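Local coordinates for glycoside hydrolase family 31 (PDB 5I0F), which degrades cycloalternan, probably as a retaining alpha-glucosidase-type hydrolase that works through a covalent glycosyl-enzyme intermediate, at residues 20-23 with 28-31; 582-587 with 675-680. All blocks are in the same frame, centred on the assembly; numbering follows the deposited sequence.

Contact 1 (20-23 with 28-31); sequences LYPA and GQSL
Leu31 sets its CG anti to the backbone N (chi1 -178°), and its second torsion, chi2 58°, then carries CD1 up to the Tyr21 and Pro22 carbonyl oxygens. There the methyl, Leu31 CD1, lies 3.6 Å from Pro22 O and 3.8 Å from Tyr21 O, while its apolar neighbours, CB of Leu20 and CD of Pro22, are each 4.2 Å from Leu31 CD1. One methyl thus touches three consecutive residues of 20-23. The peptide bond before Pro22 is cis, and the proline ring turns its CD to the other backbone, 3.5 Å from Ser30 O. The segments flank the short connection between antiparallel strands 20-21 and 31-37 in the sheet of the N-terminal domain, where the backbones of Tyr21 and Thr32 are hydrogen-bonded. On the loop side of that pair, a water bridges the segments: it donates to Tyr21 O at 2.9 Å and is also hydrogen-bonded to Ser30 OG. Tyr21 leaves the backbone away from 28-31, and its ring makes a cation-pi contact with Arg15. Pro25, in the intervening loop, touches both Leu20 and Leu31, which are buried, and Leu100 packs on Leu31; Gly28 O accepts a hydrogen bond from His99 ND1.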
loop_
_atom_site.group_PDB
_atom_site.type_symbol
_atom_site.label_atom_id
_atom_site.label_comp_id
_atom_site.label_asym_id
_atom_site.label_seq_id
_atom_site.Cartn_x
_atom_site.Cartn_y
_atom_site.Cartn_z
ATOM N N LEU A 20 7.470 -25.396 -7.456
ATOM C CA LEU A 20 8.914 -25.476 -7.332
ATOM C C LEU A 20 9.451 -24.376 -6.405
ATOM O O LEU A 20 8.941 -23.254 -6.424
ATOM C CB LEU A 20 9.566 -25.306 -8.692
ATOM C CG LEU A 20 9.250 -26.348 -9.755
ATOM C CD1 LEU A 20 9.995 -25.999 -11.037
ATOM C CD2 LEU A 20 9.629 -27.725 -9.260
ATOM N N TYR A 21 10.485 -24.698 -5.635
ATOM C CA TYR A 21 11.215 -23.704 -4.826
ATOM C C TYR A 21 12.732 -23.941 -4.920
ATOM O O TYR A 21 13.207 -24.980 -4.453
ATOM C CB TYR A 21 10.788 -23.719 -3.358
ATOM C CG TYR A 21 11.447 -22.571 -2.611
ATOM C CD1 TYR A 21 11.084 -21.250 -2.888
ATOM C CD2 TYR A 21 12.496 -22.791 -1.712
ATOM C CE1 TYR A 21 11.700 -20.178 -2.246
ATOM C CE2 TYR A 21 13.119 -21.717 -1.062
ATOM C CZ TYR A 21 12.709 -20.418 -1.337
ATOM O OH TYR A 21 13.302 -19.344 -0.713
ATOM N N PRO A 22 13.504 -23.023 -5.515
ATOM C CA PRO A 22 13.031 -21.761 -6.090
ATOM C C PRO A 22 12.162 -21.944 -7.331
ATOM O O PRO A 22 12.274 -22.949 -8.028
ATOM C CB PRO A 22 14.328 -21.017 -6.438
ATOM C CG PRO A 22 15.385 -22.060 -6.508
ATOM C CD PRO A 22 14.975 -23.128 -5.543
ATOM N N ALA A 23 11.291 -20.969 -7.575
ATOM C CA ALA A 23 10.313 -21.054 -8.665
ATOM C C ALA A 23 10.997 -21.027 -10.021
ATOM O O ALA A 23 10.468 -21.601 -10.951
ATOM C CB ALA A 23 9.286 -19.929 -8.577
ATOM N N GLY A 28 23.005 -26.333 -9.589
ATOM C CA GLY A 28 23.936 -26.433 -8.459
ATOM C C GLY A 28 23.366 -26.102 -7.084
ATOM O O GLY A 28 24.054 -26.295 -6.084
ATOM N N GLN A 29 22.133 -25.593 -7.023
ATOM C CA GLN A 29 21.454 -25.294 -5.759
ATOM C C GLN A 29 20.398 -26.379 -5.541
ATOM O O GLN A 29 20.127 -27.160 -6.446
ATOM C CB GLN A 29 20.737 -23.953 -5.829
ATOM C CG GLN A 29 21.618 -22.722 -5.865
ATOM C CD GLN A 29 20.827 -21.440 -5.606
ATOM O OE1 GLN A 29 19.621 -21.464 -5.290
ATOM N NE2 GLN A 29 21.499 -20.310 -5.737
ATOM N N SER A 30 19.800 -26.409 -4.349
ATOM C CA SER A 30 18.715 -27.348 -4.075
ATOM C C SER A 30 17.452 -26.897 -4.814
ATOM O O SER A 30 17.254 -25.695 -5.050
ATOM C CB SER A 30 18.432 -27.450 -2.584
ATOM O OG SER A 30 17.852 -26.245 -2.118
ATOM N N LEU A 31 16.636 -27.872 -5.206
ATOM C CA LEU A 31 15.331 -27.626 -5.801
ATOM C C LEU A 31 14.315 -28.468 -5.041
ATOM O O LEU A 31 14.428 -29.695 -5.033
ATOM C CB LEU A 31 15.322 -28.026 -7.281
ATOM C CG LEU A 31 14.007 -27.776 -8.025
ATOM C CD1 LEU A 31 13.628 -26.297 -7.963
ATOM C CD2 LEU A 31 14.039 -28.270 -9.467
HETATM O O HOH W 1 15.011 -25.614 -2.333
#

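Contact 2 (582-587 with 675-680); sequences ATFMPI and DELLIN
The seam between the TIM barrel and the C-terminal beta domain is filled here by Phe584, which follows the barrel helix 572-583 and meets the strand 677-679. Its side chain leaves the backbone with CG beside the backbone N and anti to the carbonyl carbon (chi1 -66°), directing the ring at the strand. Ile679 supplies most of the opposing surface. Its CD1 methyl approaches the ring obliquely, 3.8 Å from Phe584 CD2, and also reaches back over the start of the side chain, 3.9 Å from Phe584 CB. The other branch closes on the same carbon, with Ile679 CG2 3.9 Å from Phe584 CB, so both methyls press on the methylene from the same side. Farther out, Leu677 CD1 sits at the ring's edge, near its plane, at 4.4 Å from Phe584 CE2.

Leu677 and Ile679 can both serve the ring because alternate residues of a beta strand face the same way; Leu678, between them, turns to the other face of the sheet and packs on Met654 and Pro695. On the barrel side, 582-587 is the helix-to-strand connection from helix 572-583 into the eighth strand, 587-590, of the (beta/alpha)8 barrel. Met585 N donates to Ala582 O at 3.3 Å as the chain leaves the helix. Arg629 of helix 617-646 donates hydrogen bonds to the carbonyl oxygens of Thr583, Met585 and Pro586, gripping this buried bend, while Val628 and Leu632 of the same helix touch Phe584. Tyr671 of the neighbouring strand 671-673 contributes its hydroxyl to a hydrogen bond with Phe584 O, which ties the backbone of the loop to the C-terminal sheet.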
loop_
_atom_site.group_PDB
_atom_site.type_symbol
_atom_site.label_atom_id
_atom_site.label_comp_id
_atom_site.label_asym_id
_atom_site.label_seq_id
_atom_site.Cartn_x
_atom_site.Cartn_y
_atom_site.Cartn_z
ATOM N N ALA A 582 -1.071 14.318 14.407
ATOM C CA ALA A 582 -1.865 14.326 13.189
ATOM C C ALA A 582 -2.244 15.740 12.760
ATOM O O ALA A 582 -2.404 16.002 11.561
ATOM C CB ALA A 582 -3.118 13.456 13.356
ATOM N N THR A 583 -2.365 16.646 13.734
ATOM C CA THR A 583 -2.644 18.062 13.487
ATOM C C THR A 583 -1.576 18.727 12.603
ATOM O O THR A 583 -1.871 19.687 11.876
ATOM C CB THR A 583 -2.819 18.798 14.842
ATOM O OG1 THR A 583 -3.916 18.210 15.539
ATOM C CG2 THR A 583 -3.094 20.282 14.696
ATOM N N PHE A 584 -0.340 18.232 12.673
ATOM C CA PHE A 584 0.780 18.765 11.903
ATOM C C PHE A 584 1.271 17.788 10.818
ATOM O O PHE A 584 2.479 17.689 10.583
ATOM C CB PHE A 584 1.933 19.131 12.856
ATOM C CG PHE A 584 1.587 20.256 13.783
ATOM C CD1 PHE A 584 0.951 20.015 14.989
ATOM C CD2 PHE A 584 1.833 21.563 13.409
ATOM C CE1 PHE A 584 0.598 21.067 15.819
ATOM C CE2 PHE A 584 1.489 22.625 14.243
ATOM C CZ PHE A 584 0.868 22.370 15.447
ATOM N N MET A 585 0.330 17.108 10.164
ATOM C CA MET A 585 0.582 16.258 9.011
ATOM C C MET A 585 -0.337 16.629 7.862
ATOM O O MET A 585 -1.310 17.360 8.072
ATOM C CB MET A 585 0.421 14.783 9.397
ATOM C CG MET A 585 1.499 14.317 10.370
ATOM S SD MET A 585 1.255 12.661 11.059
ATOM C CE MET A 585 2.523 12.616 12.313
ATOM N N PRO A 586 -0.033 16.146 6.630
ATOM C CA PRO A 586 -0.789 16.662 5.466
ATOM C C PRO A 586 -2.306 16.398 5.510
ATOM O O PRO A 586 -3.077 17.341 5.367
ATOM C CB PRO A 586 -0.114 15.976 4.270
ATOM C CG PRO A 586 1.274 15.648 4.768
ATOM C CD PRO A 586 1.095 15.290 6.210
ATOM N N ILE A 587 -2.700 15.150 5.808
ATOM C CA ILE A 587 -4.105 14.769 5.939
ATOM C C ILE A 587 -4.340 14.260 7.350
ATOM O O ILE A 587 -3.631 13.357 7.829
ATOM C CB ILE A 587 -4.523 13.695 4.927
ATOM C CG1 ILE A 587 -4.176 14.127 3.490
ATOM C CG2 ILE A 587 -5.990 13.339 5.075
ATOM C CD1 ILE A 587 -4.893 15.351 3.001
ATOM N N ASP A 675 8.149 24.785 4.829
ATOM C CA ASP A 675 9.429 25.473 5.043
ATOM C C ASP A 675 9.663 25.928 6.464
ATOM O O ASP A 675 10.808 26.075 6.854
ATOM C CB ASP A 675 9.524 26.740 4.190
ATOM C CG ASP A 675 9.656 26.473 2.716
ATOM O OD1 ASP A 675 9.836 25.336 2.268
ATOM O OD2 ASP A 675 9.631 27.472 1.977
ATOM N N GLU A 676 8.609 26.209 7.218
ATOM C CA GLU A 676 8.759 27.043 8.420
ATOM C C GLU A 676 8.645 26.326 9.776
ATOM O O GLU A 676 9.159 26.839 10.780
ATOM C CB GLU A 676 7.763 28.213 8.377
ATOM C CG GLU A 676 7.800 29.043 7.098
ATOM C CD GLU A 676 9.161 29.687 6.814
ATOM O OE1 GLU A 676 9.923 29.984 7.765
ATOM O OE2 GLU A 676 9.494 29.908 5.627
ATOM N N LEU A 677 7.997 25.171 9.818
ATOM C CA LEU A 677 7.694 24.499 11.076
ATOM C C LEU A 677 8.453 23.199 11.218
ATOM O O LEU A 677 8.410 22.345 10.322
ATOM C CB LEU A 677 6.190 24.237 11.194
ATOM C CG LEU A 677 5.263 25.456 11.167
ATOM C CD1 LEU A 677 3.835 24.984 11.316
ATOM C CD2 LEU A 677 5.621 26.473 12.242
ATOM N N LEU A 678 9.147 23.048 12.341
ATOM C CA LEU A 678 9.817 21.809 12.703
ATOM C C LEU A 678 8.949 21.081 13.738
ATOM O O LEU A 678 8.658 21.649 14.804
ATOM C CB LEU A 678 11.211 22.118 13.289
ATOM C CG LEU A 678 12.059 20.916 13.742
ATOM C CD1 LEU A 678 12.084 19.839 12.689
ATOM C CD2 LEU A 678 13.482 21.351 14.052
ATOM N N ILE A 679 8.547 19.843 13.424
ATOM C CA ILE A 679 7.633 19.074 14.266
ATOM C C ILE A 679 8.350 17.906 14.933
ATOM O O ILE A 679 9.138 17.228 14.288
ATOM C CB ILE A 679 6.463 18.456 13.451
ATOM C CG1 ILE A 679 5.954 19.406 12.351
ATOM C CG2 ILE A 679 5.352 17.986 14.389
ATOM C CD1 ILE A 679 5.474 20.751 12.842
ATOM N N ASN A 680 8.032 17.627 16.187
ATOM C CA ASN A 680 8.621 16.495 16.888
ATOM C C ASN A 680 7.607 15.792 17.786
ATOM O O ASN A 680 7.558 16.063 19.009
ATOM C CB ASN A 680 9.872 16.910 17.673
ATOM C CG ASN A 680 10.647 15.717 18.208
ATOM O OD1 ASN A 680 10.360 14.563 17.853
ATOM N ND2 ASN A 680 11.628 15.980 19.071
#

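Contact 1 and contact 2 lie on opposite sides of the chain's centre, with centres 49 Å apart and nearest atoms about 36 Å apart. They follow one another along the chain: contact 1 closes a short turn within the N-terminal domain, whereas contact 2 spans 87 intervening residues to join the barrel to the C-terminal domain. The side chain of Pro22 in contact 1 is about 14 Å from a calcium ion and about 4 Å from a triethylene glycol, probably a crystallisation additive. Contact 2 is closer in sequence to the glycan pocket: 582-587 leads into the barrel strand 587-590, shortly before the glycan-pocket residues Glu593 and Phe594.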